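Local coordinates for protein probable uracil-DNA glycosylase (PDB 5X55) that belongs to the uracil-DNA glycosylase superfamily, comes from a giant virus and is built round a four-stranded parallel sheet with helices packed against it, at residues A222-M234 against S344-E356. Sequence-based numbering, arbitrary orientation.
Sequences ANIYTNLIKFNHM and SFNSVDHFGKINE
F231 lies flat on the side chain of D349: ring and carboxylate planes are only 7° apart, and D349 CB sits over the middle of the ring, 3.5 Å from its centroid in a CH-pi contact. The other face of the ring meets K230 CG of its own helix end.

D349 is also the N-cap of helix 350-360, and its OD1 is shared. H233 NE2 donates to D349 OD1 at 2.7 Å, close to the imidazole plane and on the syn lone pair, while G352 N reaches the same oxygen from above the carboxylate plane, as the capping bond. A water adds a third donor to D349 OD1; it also donates to N227 OD1 and accepts from F351 N, tying cap and amide together. So many donors would be expected to favour the charged carboxylate. H233 comes into position through the Schellman turn that ends helix 219-230, with N232 at positive phi, and F351 CB packs over one imidazole face.

N227, with CG anti to its backbone N (chi1 -175°), reaches across to the turn before the second helix: ND2 donates to V348 O at 2.9 Å, nearly straight and in the amide plane. Farther out, the extended K230 brings NZ within 2.8 Å of N346 O. On the apolar side of the contact, L228 CD2 lies over one face of the F351 ring, 3.8 Å from its centroid, and I224 touches F351 CZ with CG2 and F345 CZ with CG1. W295, on strand 291-295, meets F345 and H350 edge-to-face.

The axes of helical parts 222-230 and 350-356 come within 9.9 Å and cross at -63°, a helix-helix packing beside the parallel sheet of the UDG-like alpha/beta fold, pinned by a His-carboxylate bond at a helix N-cap.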
ATOM      1  N   ALA A 222     -12.873  -8.065  -0.397  1.00 18.67           N
ATOM      2  CA  ALA A 222     -14.314  -8.292  -0.392  1.00 15.54           C
ATOM      3  C   ALA A 222     -14.938  -7.700   0.857  1.00 18.23           C
ATOM      4  O   ALA A 222     -16.040  -7.130   0.808  1.00 18.92           O
ATOM      5  CB  ALA A 222     -14.630  -9.792  -0.492  1.00 16.35           C
ATOM      6  N   ASN A 223     -14.232  -7.796   1.987  1.00 18.16           N
ATOM      7  CA  ASN A 223     -14.759  -7.234   3.224  1.00 18.47           C
ATOM      8  C   ASN A 223     -14.741  -5.715   3.189  1.00 17.43           C
ATOM      9  O   ASN A 223     -15.664  -5.063   3.702  1.00 19.46           O
ATOM     10  CB  ASN A 223     -13.975  -7.783   4.420  1.00 20.79           C
ATOM     11  CG  ASN A 223     -14.334  -9.236   4.722  1.00 21.19           C
ATOM     12  OD1 ASN A 223     -15.307  -9.747   4.180  1.00 23.67           O
ATOM     13  ND2 ASN A 223     -13.559  -9.898   5.589  1.00 19.72           N
ATOM     14  N   ILE A 224     -13.727  -5.127   2.552  1.00 17.77           N
ATOM     15  CA  ILE A 224     -13.737  -3.676   2.352  1.00 15.10           C
ATOM     16  C   ILE A 224     -14.966  -3.261   1.546  1.00 16.21           C
ATOM     17  O   ILE A 224     -15.698  -2.341   1.931  1.00 16.81           O
ATOM     18  CB  ILE A 224     -12.429  -3.218   1.680  1.00 16.55           C
ATOM     19  CG1 ILE A 224     -11.236  -3.457   2.613  1.00 17.13           C
ATOM     20  CG2 ILE A 224     -12.520  -1.750   1.252  1.00 17.50           C
ATOM     21  CD1 ILE A 224      -9.900  -3.534   1.898  1.00 15.24           C
ATOM     22  N   TYR A 225     -15.206  -3.932   0.409  1.00 18.94           N
ATOM     23  CA  TYR A 225     -16.403  -3.663  -0.393  1.00 15.96           C
ATOM     24  C   TYR A 225     -17.675  -3.796   0.442  1.00 17.06           C
ATOM     25  O   TYR A 225     -18.580  -2.958   0.358  1.00 18.54           O
ATOM     26  CB  TYR A 225     -16.481  -4.630  -1.577  1.00 16.84           C
ATOM     27  CG  TYR A 225     -15.487  -4.427  -2.693  1.00 20.84           C
ATOM     28  CD1 TYR A 225     -14.893  -3.191  -2.933  1.00 16.76           C
ATOM     29  CD2 TYR A 225     -15.157  -5.485  -3.533  1.00 21.06           C
ATOM     30  CE1 TYR A 225     -13.996  -3.026  -3.978  1.00 17.19           C
ATOM     31  CE2 TYR A 225     -14.271  -5.327  -4.580  1.00 17.38           C
ATOM     32  CZ  TYR A 225     -13.686  -4.109  -4.793  1.00 18.72           C
ATOM     33  OH  TYR A 225     -12.803  -3.997  -5.837  1.00 17.65           O
ATOM     34  N   THR A 226     -17.776  -4.870   1.232  1.00 19.53           N
ATOM     35  CA  THR A 226     -18.936  -5.055   2.104  1.00 20.00           C
ATOM     36  C   THR A 226     -19.136  -3.841   3.007  1.00 18.59           C
ATOM     37  O   THR A 226     -20.263  -3.386   3.202  1.00 17.49           O
ATOM     38  CB  THR A 226     -18.764  -6.339   2.939  1.00 22.88           C
ATOM     39  OG1 THR A 226     -18.797  -7.487   2.078  1.00 21.13           O
ATOM     40  CG2 THR A 226     -19.858  -6.490   4.016  1.00 17.08           C
ATOM     41  N   ASN A 227     -18.044  -3.309   3.567  1.00 19.02           N
ATOM     42  CA  ASN A 227     -18.129  -2.108   4.395  1.00 16.85           C
ATOM     43  C   ASN A 227     -18.612  -0.904   3.587  1.00 18.40           C
ATOM     44  O   ASN A 227     -19.448  -0.119   4.063  1.00 17.19           O
ATOM     45  CB  ASN A 227     -16.762  -1.821   5.035  1.00 16.19           C
ATOM     46  CG  ASN A 227     -16.799  -0.655   6.000  1.00 18.29           C
ATOM     47  OD1 ASN A 227     -16.645   0.505   5.608  1.00 17.94           O
ATOM     48  ND2 ASN A 227     -17.009  -0.957   7.276  1.00 18.81           N
ATOM     49  N   LEU A 228     -18.099  -0.727   2.365  1.00 16.84           N
ATOM     50  CA  LEU A 228     -18.575   0.389   1.538  1.00 18.22           C
ATOM     51  C   LEU A 228     -20.072   0.278   1.267  1.00 19.73           C
ATOM     52  O   LEU A 228     -20.794   1.281   1.317  1.00 18.22           O
ATOM     53  CB  LEU A 228     -17.799   0.456   0.227  1.00 14.61           C
ATOM     54  CG  LEU A 228     -16.370   1.004   0.355  1.00 18.93           C
ATOM     55  CD1 LEU A 228     -15.458   0.373  -0.681  1.00 13.67           C
ATOM     56  CD2 LEU A 228     -16.387   2.529   0.198  1.00 15.15           C
ATOM     57  N   ILE A 229     -20.556  -0.940   0.991  1.00 20.04           N
ATOM     58  CA  ILE A 229     -21.984  -1.151   0.753  1.00 21.21           C
ATOM     59  C   ILE A 229     -22.791  -0.818   2.010  1.00 23.17           C
ATOM     60  O   ILE A 229     -23.799  -0.098   1.956  1.00 21.33           O
ATOM     61  CB  ILE A 229     -22.227  -2.595   0.266  1.00 23.14           C
ATOM     62  CG1 ILE A 229     -21.794  -2.732  -1.201  1.00 24.32           C
ATOM     63  CG2 ILE A 229     -23.700  -2.988   0.395  1.00 21.60           C
ATOM     64  CD1 ILE A 229     -21.322  -4.116  -1.583  1.00 29.76           C
ATOM     65  N   LYS A 230     -22.331  -1.307   3.168  1.00 16.65           N
ATOM     66  CA  LYS A 230     -23.038  -1.097   4.432  1.00 19.71           C
ATOM     67  C   LYS A 230     -23.238   0.382   4.762  1.00 22.16           C
ATOM     68  O   LYS A 230     -24.270   0.764   5.332  1.00 16.77           O
ATOM     69  CB  LYS A 230     -22.270  -1.786   5.556  1.00 17.54           C
ATOM     70  CG  LYS A 230     -22.784  -1.515   6.937  1.00 20.33           C
ATOM     71  CD  LYS A 230     -22.120  -2.452   7.947  1.00 19.73           C
ATOM     72  CE  LYS A 230     -22.315  -1.919   9.359  1.00 18.87           C
ATOM     73  NZ  LYS A 230     -21.863  -2.888  10.394  1.00 28.09           N
ATOM     74  N   PHE A 231     -22.275   1.235   4.428  1.00 19.17           N
ATOM     75  CA  PHE A 231     -22.394   2.636   4.794  1.00 19.41           C
ATOM     76  C   PHE A 231     -22.751   3.508   3.602  1.00 18.80           C
ATOM     77  O   PHE A 231     -22.512   4.721   3.626  1.00 17.31           O
ATOM     78  CB  PHE A 231     -21.115   3.101   5.485  1.00 20.05           C
ATOM     79  CG  PHE A 231     -20.956   2.525   6.865  1.00 20.40           C
ATOM     80  CD1 PHE A 231     -21.678   3.045   7.931  1.00 20.55           C
ATOM     81  CD2 PHE A 231     -20.118   1.451   7.089  1.00 15.63           C
ATOM     82  CE1 PHE A 231     -21.544   2.514   9.226  1.00 23.63           C
ATOM     83  CE2 PHE A 231     -19.975   0.912   8.374  1.00 22.42           C
ATOM     84  CZ  PHE A 231     -20.691   1.443   9.446  1.00 21.25           C
ATOM     85  N   ASN A 232     -23.320   2.895   2.562  1.00 17.99           N
ATOM     86  CA  ASN A 232     -23.990   3.584   1.463  1.00 22.40           C
ATOM     87  C   ASN A 232     -23.010   4.331   0.562  1.00 18.78           C
ATOM     88  O   ASN A 232     -23.366   5.327  -0.056  1.00 17.98           O
ATOM     89  CB  ASN A 232     -25.081   4.541   1.977  1.00 22.96           C
ATOM     90  CG  ASN A 232     -26.104   4.882   0.900  1.00 21.85           C
ATOM     91  OD1 ASN A 232     -26.363   4.082  -0.002  1.00 21.90           O
ATOM     92  ND2 ASN A 232     -26.663   6.073   0.976  1.00 22.57           N
ATOM     93  N   HIS A 233     -21.768   3.874   0.481  1.00 22.63           N
ATOM     94  CA  HIS A 233     -20.798   4.476  -0.429  1.00 21.45           C
ATOM     95  C   HIS A 233     -20.752   3.763  -1.763  1.00 23.17           C
ATOM     96  O   HIS A 233     -20.056   4.218  -2.673  1.00 19.22           O
ATOM     97  CB  HIS A 233     -19.411   4.460   0.211  1.00 21.31           C
ATOM     98  CG  HIS A 233     -19.377   5.127   1.548  1.00 22.46           C
ATOM     99  ND1 HIS A 233     -19.590   6.481   1.710  1.00 19.33           N
ATOM    100  CD2 HIS A 233     -19.192   4.622   2.789  1.00 21.24           C
ATOM    101  CE1 HIS A 233     -19.520   6.783   2.992  1.00 23.03           C
ATOM    102  NE2 HIS A 233     -19.276   5.675   3.669  1.00 22.76           N
ATOM    103  N   MET A 234     -21.506   2.674  -1.889  1.00 22.02           N
ATOM    104  CA  MET A 234     -21.456   1.709  -2.974  1.00 22.48           C
ATOM    105  C   MET A 234     -22.697   0.845  -2.833  1.00 23.19           C
ATOM    106  O   MET A 234     -23.145   0.572  -1.717  1.00 22.83           O
ATOM    107  CB  MET A 234     -20.168   0.873  -2.885  1.00 23.24           C
ATOM    108  CG  MET A 234     -20.086  -0.352  -3.772  1.00 29.02           C
ATOM    109  SD  MET A 234     -18.452  -1.142  -3.600  1.00 32.36           S
ATOM    110  CE  MET A 234     -17.433   0.161  -4.319  1.00 21.38           C
ATOM    111  N   SER A 344     -13.981  -3.097  15.667  1.00 20.47           N
ATOM    112  CA  SER A 344     -13.875  -4.010  14.541  1.00 25.03           C
ATOM    113  C   SER A 344     -14.028  -3.268  13.213  1.00 23.87           C
ATOM    114  O   SER A 344     -14.738  -2.265  13.103  1.00 17.75           O
ATOM    115  CB  SER A 344     -14.937  -5.109  14.628  1.00 21.59           C
ATOM    116  OG  SER A 344     -16.226  -4.581  14.426  1.00 24.29           O
ATOM    117  N   PHE A 345     -13.368  -3.809  12.189  1.00 25.94           N
ATOM    118  CA  PHE A 345     -13.398  -3.195  10.870  1.00 18.83           C
ATOM    119  C   PHE A 345     -14.823  -2.978  10.384  1.00 19.92           C
ATOM    120  O   PHE A 345     -15.156  -1.898   9.882  1.00 22.06           O
ATOM    121  CB  PHE A 345     -12.628  -4.061   9.869  1.00 20.62           C
ATOM    122  CG  PHE A 345     -12.649  -3.506   8.468  1.00 21.95           C
ATOM    123  CD1 PHE A 345     -13.690  -3.826   7.587  1.00 16.99           C
ATOM    124  CD2 PHE A 345     -11.661  -2.613   8.055  1.00 18.27           C
ATOM    125  CE1 PHE A 345     -13.715  -3.283   6.307  1.00 19.71           C
ATOM    126  CE2 PHE A 345     -11.680  -2.063   6.784  1.00 15.34           C
ATOM    127  CZ  PHE A 345     -12.702  -2.405   5.902  1.00 17.60           C
ATOM    128  N   ASN A 346     -15.676  -3.993  10.506  1.00 18.36           N
ATOM    129  CA  ASN A 346     -16.987  -3.893   9.875  1.00 27.12           C
ATOM    130  C   ASN A 346     -17.961  -2.998  10.636  1.00 23.48           C
ATOM    131  O   ASN A 346     -19.077  -2.795  10.157  1.00 30.27           O
ATOM    132  CB  ASN A 346     -17.612  -5.288   9.648  1.00 27.03           C
ATOM    133  CG  ASN A 346     -17.889  -6.068  10.941  1.00 34.35           C
ATOM    134  OD1 ASN A 346     -17.671  -5.590  12.058  1.00 35.30           O
ATOM    135  ND2 ASN A 346     -18.393  -7.291  10.774  1.00 37.84           N
ATOM    136  N   SER A 347     -17.566  -2.437  11.776  1.00 22.49           N
ATOM    137  CA  SER A 347     -18.433  -1.541  12.530  1.00 28.62           C
ATOM    138  C   SER A 347     -18.112  -0.063  12.322  1.00 24.53           C
ATOM    139  O   SER A 347     -18.882   0.783  12.780  1.00 27.25           O
ATOM    140  CB  SER A 347     -18.357  -1.868  14.033  1.00 20.67           C
ATOM    141  OG  SER A 347     -17.153  -1.372  14.597  1.00 24.97           O
ATOM    142  N   VAL A 348     -17.006   0.271  11.647  1.00 24.54           N
ATOM    143  CA  VAL A 348     -16.567   1.652  11.457  1.00 20.35           C
ATOM    144  C   VAL A 348     -16.886   2.078  10.038  1.00 21.12           C
ATOM    145  O   VAL A 348     -16.719   1.301   9.086  1.00 20.82           O
ATOM    146  CB  VAL A 348     -15.057   1.812  11.732  1.00 25.71           C
ATOM    147  CG1 VAL A 348     -14.616   3.263  11.523  1.00 19.37           C
ATOM    148  CG2 VAL A 348     -14.691   1.333  13.127  1.00 23.66           C
ATOM    149  N   ASP A 349     -17.342   3.318   9.883  1.00 18.92           N
ATOM    150  CA  ASP A 349     -17.570   3.866   8.552  1.00 19.89           C
ATOM    151  C   ASP A 349     -16.283   4.560   8.111  1.00 20.52           C
ATOM    152  O   ASP A 349     -16.170   5.787   8.119  1.00 19.94           O
ATOM    153  CB  ASP A 349     -18.763   4.803   8.569  1.00 21.57           C
ATOM    154  CG  ASP A 349     -19.108   5.352   7.201  1.00 21.13           C
ATOM    155  OD1 ASP A 349     -18.523   4.918   6.191  1.00 21.69           O
ATOM    156  OD2 ASP A 349     -20.008   6.209   7.138  1.00 21.94           O
ATOM    157  N   HIS A 350     -15.294   3.739   7.721  1.00 17.09           N
ATOM    158  CA  HIS A 350     -13.977   4.263   7.355  1.00 19.10           C
ATOM    159  C   HIS A 350     -14.077   5.352   6.296  1.00 19.34           C
ATOM    160  O   HIS A 350     -13.498   6.437   6.439  1.00 17.36           O
ATOM    161  CB  HIS A 350     -13.085   3.138   6.847  1.00 13.60           C
ATOM    162  CG  HIS A 350     -13.115   1.921   7.713  1.00 19.86           C
ATOM    163  ND1 HIS A 350     -12.266   1.750   8.783  1.00 16.22           N
ATOM    164  CD2 HIS A 350     -13.909   0.827   7.681  1.00 19.53           C
ATOM    165  CE1 HIS A 350     -12.535   0.603   9.374  1.00 19.87           C
ATOM    166  NE2 HIS A 350     -13.519   0.017   8.717  1.00 22.52           N
ATOM    167  N   PHE A 351     -14.811   5.068   5.220  1.00 15.26           N
ATOM    168  CA  PHE A 351     -14.842   5.961   4.073  1.00 18.86           C
ATOM    169  C   PHE A 351     -15.763   7.141   4.313  1.00 21.30           C
ATOM    170  O   PHE A 351     -15.514   8.227   3.781  1.00 25.63           O
ATOM    171  CB  PHE A 351     -15.228   5.155   2.833  1.00 17.21           C
ATOM    172  CG  PHE A 351     -14.288   4.005   2.591  1.00 18.71           C
ATOM    173  CD1 PHE A 351     -13.126   4.189   1.853  1.00 14.48           C
ATOM    174  CD2 PHE A 351     -14.528   2.757   3.164  1.00 15.72           C
ATOM    175  CE1 PHE A 351     -12.229   3.136   1.660  1.00 15.80           C
ATOM    176  CE2 PHE A 351     -13.645   1.694   2.963  1.00 15.99           C
ATOM    177  CZ  PHE A 351     -12.484   1.888   2.225  1.00 12.38           C
ATOM    178  N   GLY A 352     -16.812   6.952   5.117  1.00 21.14           N
ATOM    179  CA  GLY A 352     -17.571   8.091   5.598  1.00 21.48           C
ATOM    180  C   GLY A 352     -16.713   9.041   6.409  1.00 24.50           C
ATOM    181  O   GLY A 352     -16.797  10.259   6.249  1.00 26.57           O
ATOM    182  N   LYS A 353     -15.842   8.496   7.261  1.00 18.70           N
ATOM    183  CA  LYS A 353     -14.948   9.350   8.038  1.00 21.79           C
ATOM    184  C   LYS A 353     -13.947  10.081   7.143  1.00 24.38           C
ATOM    185  O   LYS A 353     -13.672  11.274   7.356  1.00 21.52           O
ATOM    186  CB  LYS A 353     -14.236   8.518   9.107  1.00 20.84           C
ATOM    187  CG  LYS A 353     -15.204   7.879  10.057  1.00 19.02           C
ATOM    188  CD  LYS A 353     -14.721   7.850  11.488  1.00 31.65           C
ATOM    189  CE  LYS A 353     -13.650   6.806  11.699  1.00 29.80           C
ATOM    190  NZ  LYS A 353     -13.396   6.588  13.167  1.00 40.37           N
ATOM    191  N   ILE A 354     -13.389   9.388   6.138  1.00 20.82           N
ATOM    192  CA  ILE A 354     -12.517  10.067   5.176  1.00 22.37           C
ATOM    193  C   ILE A 354     -13.263  11.209   4.494  1.00 24.28           C
ATOM    194  O   ILE A 354     -12.736  12.316   4.320  1.00 22.31           O
ATOM    195  CB  ILE A 354     -11.978   9.070   4.139  1.00 20.29           C
ATOM    196  CG1 ILE A 354     -11.027   8.068   4.789  1.00 16.21           C
ATOM    197  CG2 ILE A 354     -11.312   9.828   2.979  1.00 16.17           C
ATOM    198  CD1 ILE A 354     -10.758   6.836   3.931  1.00 17.51           C
ATOM    199  N   ASN A 355     -14.498  10.934   4.071  1.00 23.09           N
ATOM    200  CA  ASN A 355     -15.309  11.926   3.381  1.00 25.38           C
ATOM    201  C   ASN A 355     -15.519  13.153   4.246  1.00 27.83           C
ATOM    202  O   ASN A 355     -15.357  14.291   3.787  1.00 26.05           O
ATOM    203  CB  ASN A 355     -16.664  11.326   3.017  1.00 24.36           C
ATOM    204  CG  ASN A 355     -16.586  10.370   1.858  1.00 27.68           C
ATOM    205  OD1 ASN A 355     -15.581  10.315   1.138  1.00 28.87           O
ATOM    206  ND2 ASN A 355     -17.670   9.626   1.643  1.00 31.94           N
ATOM    207  N   GLU A 356     -15.920  12.934   5.496  1.00 25.30           N
ATOM    208  CA  GLU A 356     -16.227  14.059   6.363  1.00 29.12           C
ATOM    209  C   GLU A 356     -14.984  14.883   6.642  1.00 29.10           C
ATOM    210  O   GLU A 356     -15.057  16.114   6.656  1.00 26.64           O
ATOM    211  CB  GLU A 356     -16.876  13.577   7.657  1.00 29.41           C
ATOM    212  CG  GLU A 356     -18.242  12.922   7.447  1.00 35.07           C
ATOM    213  CD  GLU A 356     -19.134  13.686   6.452  1.00 44.93           C
ATOM    214  OE1 GLU A 356     -19.438  14.878   6.689  1.00 45.70           O
ATOM    215  OE2 GLU A 356     -19.517  13.091   5.415  1.00 46.20           O
TER
HETATM  216  O   HOH W   1     -17.203   2.949   4.967  1.00 18.77           O
HETATM  217  O   HOH W   2     -18.783  -3.857   7.057  1.00 21.55           O
HETATM  218  O   HOH W   3     -19.615   8.225  -0.766  1.00 30.32           O